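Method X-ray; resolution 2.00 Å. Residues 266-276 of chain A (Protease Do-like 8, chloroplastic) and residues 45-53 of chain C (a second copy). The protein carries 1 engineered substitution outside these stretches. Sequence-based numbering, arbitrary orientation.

Chain A (266-276) DPVANQLNVRN
Chain C (45-53) IFDVTLRPQ

How are the two backbones laid out? Chain A contributes a short helix, residues 266-271, with phi/psi near -60/-40, before L272(A) leaves helical values at -92/13 and N273(A) turns to 64/29. Chain C enters as a strand, 45-47, bends through a type I turn from D47(C) to L50(C), and continues as an irregular segment to Q53(C). Helix and strand axes cross at -72°, with a closest approach of 10.6 Å, and the F46(C) side chain reaches across to the helix. The later residues of chain C come closer: the CA atoms of V268(A) and Q53(C), and likewise those of Q271(A) and P52(C), lie 6.6 Å apart. The turn is held by L50(C) N donating to D47(C) O at 3.2 Å, and D47(C) OD1 accepts from T49(C) N at 2.7 Å and T49(C) OG1 at 2.6 Å.

What does F46(C) do with its ring? It covers the most surface, 97 Å² of the residue, and its CA-to-CB bond points toward the helix. With chi1 -77° (m) and chi2 -58°, it lays one face under the backbone of Q271(A): Q271(A) CA sits 3.9 Å from the centroid of the F46(C) ring, 15° off the normal, a CH-pi contact. Beside this, N270(A) O lies 3.8 Å from F46(C) CE2. At the ring edge, R275(A) NH1 stands 3.8 Å from F46(C) CD2, near the ring plane, brought in by an arginine side chain with chi1 -64° (m), chi2 -84° (m) and chi3 152° (t). A flat aromatic suits this place because it can pack against helix backbone with its face while leaving its edge to a long, charged neighbour.

How does Q271(A) serve two partners? Its 89 Å² of covered surface comes from a backbone seated on F46(C) and an extended side chain, chi1 -176° (t) and chi2 156° (t), whose CG packs beside P52(C). Q271(A) CB is 4.1 Å from F46(C) CE1, and Q271(A) CG is 3.9 Å from P52(C) CB. The aliphatic part of a glutamine is well suited to such packing, and Q271(A) N donates to P267(A) O at 3.2 Å, which fixes the backbone from which the side chain leaves.

What closes the contact at P52(C)? This residue, with phi/psi -80/-152, directs its CB toward chain A and has 69 Å² covered, although it is poorly ordered and its ring is modelled only as far as CB. L272(A), at chi1 -65° (m) and chi2 172° (t), brings L272(A) CD2 to 3.6 Å from P52(C) CB, an apolar contact. Nearby, V268(A), chi1 166° (t), places CG2 4.5 Å from Q53(C) CB, where the poorly ordered Q53(C) side chain is modelled only to CB. No hydrogen bond joins the stretches among the modelled atoms; packing accounts for the 399 Å² buried between them.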

ATOM      1  N   ASP A 266      12.349 -26.394   5.408  1.00 37.86           N
ATOM      2  CA  ASP A 266      12.985 -26.668   6.699  1.00 41.87           C
ATOM      3  C   ASP A 266      12.357 -25.910   7.876  1.00 42.03           C
ATOM      4  O   ASP A 266      12.186 -26.472   8.964  1.00 41.03           O
ATOM      5  CB  ASP A 266      14.477 -26.347   6.639  1.00 51.72           C
ATOM      6  CG  ASP A 266      15.310 -27.532   6.211  1.00 60.83           C
ATOM      7  OD1 ASP A 266      14.789 -28.388   5.464  1.00 62.82           O
ATOM      8  OD2 ASP A 266      16.488 -27.606   6.627  1.00 65.37           O
ATOM      9  N   PRO A 267      12.042 -24.620   7.677  1.00 43.94           N
ATOM     10  CA  PRO A 267      11.445 -23.840   8.771  1.00 40.82           C
ATOM     11  C   PRO A 267      10.081 -24.380   9.178  1.00 44.22           C
ATOM     12  O   PRO A 267       9.721 -24.308  10.354  1.00 43.66           O
ATOM     13  CB  PRO A 267      11.304 -22.440   8.172  1.00 42.18           C
ATOM     14  CG  PRO A 267      12.371 -22.383   7.088  1.00 41.84           C
ATOM     15  CD  PRO A 267      12.395 -23.778   6.517  1.00 42.22           C
ATOM     16  N   VAL A 268       9.333 -24.919   8.220  1.00 41.82           N
ATOM     17  CA  VAL A 268       8.038 -25.522   8.507  1.00 40.86           C
ATOM     18  C   VAL A 268       8.227 -26.857   9.227  1.00 40.92           C
ATOM     19  O   VAL A 268       7.583 -27.120  10.251  1.00 39.40           O
ATOM     20  CB  VAL A 268       7.203 -25.714   7.215  1.00 49.12           C
ATOM     21  CG1 VAL A 268       6.013 -26.638   7.458  1.00 49.82           C
ATOM     22  CG2 VAL A 268       6.747 -24.364   6.674  1.00 50.16           C
ATOM     23  N   ALA A 269       9.129 -27.691   8.714  1.00 35.34           N
ATOM     24  CA  ALA A 269       9.376 -28.988   9.339  1.00 36.80           C
ATOM     25  C   ALA A 269       9.804 -28.814  10.793  1.00 40.04           C
ATOM     26  O   ALA A 269       9.260 -29.442  11.698  1.00 38.89           O
ATOM     27  CB  ALA A 269      10.423 -29.777   8.563  1.00 40.11           C
ATOM     28  N   ASN A 270      10.786 -27.955  11.028  1.00 40.26           N
ATOM     29  CA  ASN A 270      11.258 -27.759  12.395  1.00 42.58           C
ATOM     30  C   ASN A 270      10.165 -27.210  13.332  1.00 43.44           C
ATOM     31  O   ASN A 270      10.007 -27.669  14.466  1.00 40.05           O
ATOM     32  CB  ASN A 270      12.549 -26.939  12.416  1.00 42.36           C
ATOM     33  CG  ASN A 270      13.758 -27.739  11.909  1.00 45.74           C
ATOM     34  OD1 ASN A 270      14.434 -28.423  12.685  1.00 48.61           O
ATOM     35  ND2 ASN A 270      14.031 -27.653  10.603  1.00 37.65           N
ATOM     36  N   GLN A 271       9.375 -26.265  12.840  1.00 44.26           N
ATOM     37  CA  GLN A 271       8.227 -25.787  13.592  1.00 48.53           C
ATOM     38  C   GLN A 271       7.295 -26.930  14.008  1.00 51.18           C
ATOM     39  O   GLN A 271       6.638 -26.851  15.047  1.00 49.82           O
ATOM     40  CB  GLN A 271       7.468 -24.735  12.781  1.00 55.89           C
ATOM     41  CG  GLN A 271       6.300 -24.097  13.515  1.00 63.54           C
ATOM     42  CD  GLN A 271       5.956 -22.727  12.963  1.00 69.07           C
ATOM     43  OE1 GLN A 271       6.452 -22.327  11.905  1.00 69.87           O
ATOM     44  NE2 GLN A 271       5.110 -21.990  13.687  1.00 69.80           N
ATOM     45  N   LEU A 272       7.243 -27.993  13.208  1.00 49.90           N
ATOM     46  CA  LEU A 272       6.412 -29.163  13.523  1.00 48.19           C
ATOM     47  C   LEU A 272       7.189 -30.214  14.309  1.00 46.55           C
ATOM     48  O   LEU A 272       6.750 -31.357  14.449  1.00 47.68           O
ATOM     49  CB  LEU A 272       5.855 -29.790  12.237  1.00 48.75           C
ATOM     50  CG  LEU A 272       4.875 -28.908  11.461  1.00 51.30           C
ATOM     51  CD1 LEU A 272       4.528 -29.519  10.098  1.00 49.55           C
ATOM     52  CD2 LEU A 272       3.617 -28.661  12.291  1.00 55.65           C
ATOM     53  N   ASN A 273       8.358 -29.822  14.805  1.00 43.91           N
ATOM     54  CA  ASN A 273       9.230 -30.701  15.591  1.00 48.33           C
ATOM     55  C   ASN A 273       9.775 -31.916  14.827  1.00 47.13           C
ATOM     56  O   ASN A 273      10.062 -32.960  15.420  1.00 45.60           O
ATOM     57  CB  ASN A 273       8.567 -31.126  16.911  1.00 56.24           C
ATOM     58  CG  ASN A 273       9.583 -31.467  17.995  1.00 61.27           C
ATOM     59  OD1 ASN A 273      10.719 -30.981  17.985  1.00 59.77           O
ATOM     60  ND2 ASN A 273       9.171 -32.305  18.944  1.00 66.62           N
ATOM     61  N   VAL A 274       9.935 -31.761  13.516  1.00 41.75           N
ATOM     62  CA  VAL A 274      10.645 -32.744  12.709  1.00 46.23           C
ATOM     63  C   VAL A 274      12.076 -32.274  12.495  1.00 47.98           C
ATOM     64  O   VAL A 274      12.366 -31.501  11.569  1.00 48.65           O
ATOM     65  CB  VAL A 274       9.960 -32.958  11.340  1.00 46.99           C
ATOM     66  CG1 VAL A 274      10.735 -33.988  10.519  1.00 45.87           C
ATOM     67  CG2 VAL A 274       8.514 -33.380  11.539  1.00 47.57           C
ATOM     68  N   ARG A 275      12.979 -32.763  13.333  1.00 50.58           N
ATOM     69  CA  ARG A 275      14.330 -32.211  13.387  1.00 55.15           C
ATOM     70  C   ARG A 275      15.321 -32.995  12.541  1.00 55.51           C
ATOM     71  O   ARG A 275      16.442 -32.545  12.302  1.00 58.51           O
ATOM     72  CB  ARG A 275      14.802 -32.107  14.842  1.00 59.35           C
ATOM     73  CG  ARG A 275      13.956 -31.139  15.667  1.00 63.46           C
ATOM     74  CD  ARG A 275      14.432 -29.699  15.489  1.00 64.11           C
ATOM     75  NE  ARG A 275      13.381 -28.694  15.675  1.00 65.52           N
ATOM     76  CZ  ARG A 275      12.474 -28.701  16.652  1.00 70.59           C
ATOM     77  NH1 ARG A 275      11.572 -27.725  16.729  1.00 69.99           N
ATOM     78  NH2 ARG A 275      12.463 -29.672  17.562  1.00 73.55           N
ATOM     79  N   ASN A 276      14.907 -34.169  12.081  1.00 51.52           N
ATOM     80  CA  ASN A 276      15.721 -34.902  11.125  1.00 53.33           C
ATOM     81  C   ASN A 276      14.877 -35.443   9.972  1.00 50.68           C
ATOM     82  O   ASN A 276      13.757 -35.931  10.177  1.00 50.51           O
ATOM     83  CB  ASN A 276      16.520 -36.018  11.813  1.00 58.28           C
ATOM     84  CG  ASN A 276      17.454 -36.739  10.857  1.00 62.77           C
ATOM     85  OD1 ASN A 276      18.467 -36.186  10.419  1.00 64.13           O
ATOM     86  ND2 ASN A 276      17.118 -37.982  10.529  1.00 65.97           N
TER
ATOM     87  N   ILE C  45      13.377 -20.500  19.730  1.00 25.40           N
ATOM     88  CA  ILE C  45      12.124 -20.638  20.476  1.00 23.62           C
ATOM     89  C   ILE C  45      10.947 -20.655  19.506  1.00 30.31           C
ATOM     90  O   ILE C  45      10.804 -19.774  18.666  1.00 33.51           O
ATOM     91  CB  ILE C  45      11.942 -19.488  21.479  1.00 23.76           C
ATOM     92  CG1 ILE C  45      13.161 -19.439  22.416  1.00 32.33           C
ATOM     93  CG2 ILE C  45      10.612 -19.620  22.227  1.00 24.42           C
ATOM     94  CD1 ILE C  45      13.169 -18.274  23.388  1.00 31.03           C
ATOM     95  N   PHE C  46      10.130 -21.695  19.601  1.00 29.35           N
ATOM     96  CA  PHE C  46       8.874 -21.726  18.882  1.00 32.55           C
ATOM     97  C   PHE C  46       7.739 -21.583  19.893  1.00 34.70           C
ATOM     98  O   PHE C  46       7.670 -22.343  20.860  1.00 39.05           O
ATOM     99  CB  PHE C  46       8.713 -23.036  18.098  1.00 31.26           C
ATOM    100  CG  PHE C  46       9.532 -23.096  16.821  1.00 40.96           C
ATOM    101  CD1 PHE C  46       9.377 -22.137  15.828  1.00 45.00           C
ATOM    102  CD2 PHE C  46      10.444 -24.131  16.605  1.00 40.68           C
ATOM    103  CE1 PHE C  46      10.129 -22.207  14.630  1.00 43.75           C
ATOM    104  CE2 PHE C  46      11.181 -24.205  15.419  1.00 37.45           C
ATOM    105  CZ  PHE C  46      11.022 -23.246  14.439  1.00 37.29           C
ATOM    106  N   ASP C  47       6.864 -20.608  19.668  1.00 33.89           N
ATOM    107  CA  ASP C  47       5.679 -20.393  20.511  1.00 32.79           C
ATOM    108  C   ASP C  47       4.686 -21.534  20.317  1.00 36.39           C
ATOM    109  O   ASP C  47       4.177 -21.742  19.210  1.00 41.20           O
ATOM    110  CB  ASP C  47       5.023 -19.055  20.127  1.00 35.42           C
ATOM    111  CG  ASP C  47       3.808 -18.721  20.972  1.00 35.91           C
ATOM    112  OD1 ASP C  47       3.005 -19.625  21.309  1.00 39.13           O
ATOM    113  OD2 ASP C  47       3.637 -17.523  21.287  1.00 38.93           O
ATOM    114  N   VAL C  48       4.372 -22.257  21.392  1.00 32.64           N
ATOM    115  CA  VAL C  48       3.599 -23.486  21.263  1.00 36.96           C
ATOM    116  C   VAL C  48       2.127 -23.248  20.940  1.00 39.40           C
ATOM    117  O   VAL C  48       1.389 -24.197  20.668  1.00 39.52           O
ATOM    118  CB  VAL C  48       3.662 -24.347  22.549  1.00 56.29           C
ATOM    119  CG1 VAL C  48       3.181 -25.761  22.246  1.00 61.67           C
ATOM    120  CG2 VAL C  48       5.068 -24.394  23.086  1.00 54.65           C
ATOM    121  N   THR C  49       1.686 -21.995  20.990  1.00 40.96           N
ATOM    122  CA  THR C  49       0.275 -21.709  20.745  1.00 46.78           C
ATOM    123  C   THR C  49       0.028 -21.421  19.270  1.00 54.62           C
ATOM    124  O   THR C  49      -1.098 -21.156  18.862  1.00 59.59           O
ATOM    125  CB  THR C  49      -0.234 -20.514  21.576  1.00 45.01           C
ATOM    126  OG1 THR C  49       0.457 -19.328  21.166  1.00 44.49           O
ATOM    127  CG2 THR C  49      -0.030 -20.755  23.082  1.00 39.82           C
ATOM    128  N   LEU C  50       1.088 -21.455  18.472  1.00 58.00           N
ATOM    129  CA  LEU C  50       0.965 -21.191  17.046  1.00 61.25           C
ATOM    130  C   LEU C  50       1.029 -22.477  16.214  1.00 68.24           C
ATOM    131  O   LEU C  50       2.027 -23.197  16.265  1.00 66.17           O
ATOM    132  CB  LEU C  50       2.054 -20.213  16.594  1.00 56.54           C
ATOM    133  CG  LEU C  50       2.064 -18.832  17.262  1.00 53.98           C
ATOM    134  CD1 LEU C  50       3.109 -17.931  16.628  1.00 53.07           C
ATOM    135  CD2 LEU C  50       0.693 -18.189  17.171  1.00 54.99           C
ATOM    136  N   ARG C  51      -0.039 -22.761  15.464  1.00 76.32           N
ATOM    137  CA  ARG C  51      -0.059 -23.873  14.501  1.00 81.43           C
ATOM    138  C   ARG C  51       0.685 -23.490  13.212  1.00 84.56           C
ATOM    139  O   ARG C  51       0.657 -22.330  12.802  1.00 84.59           O
ATOM    140  CB  ARG C  51      -1.495 -24.276  14.192  1.00 82.29           C
ATOM    141  N   PRO C  52       1.339 -24.459  12.568  1.00 88.09           N
ATOM    142  CA  PRO C  52       2.231 -24.173  11.429  1.00 89.23           C
ATOM    143  C   PRO C  52       1.525 -23.941  10.080  1.00 92.55           C
ATOM    144  O   PRO C  52       0.377 -23.490  10.035  1.00 93.93           O
ATOM    145  CB  PRO C  52       3.297 -25.262  11.293  1.00 87.99           C
ATOM    146  N   GLN C  53       2.226 -24.243   8.985  1.00 93.29           N
ATOM    147  CA  GLN C  53       1.713 -24.001   7.633  1.00 94.11           C
ATOM    148  C   GLN C  53       1.727 -25.266   6.774  1.00 95.19           C
ATOM    149  O   GLN C  53       1.104 -25.317   5.710  1.00 96.41           O
ATOM    150  CB  GLN C  53       2.504 -22.890   6.956  1.00 92.60           C
TER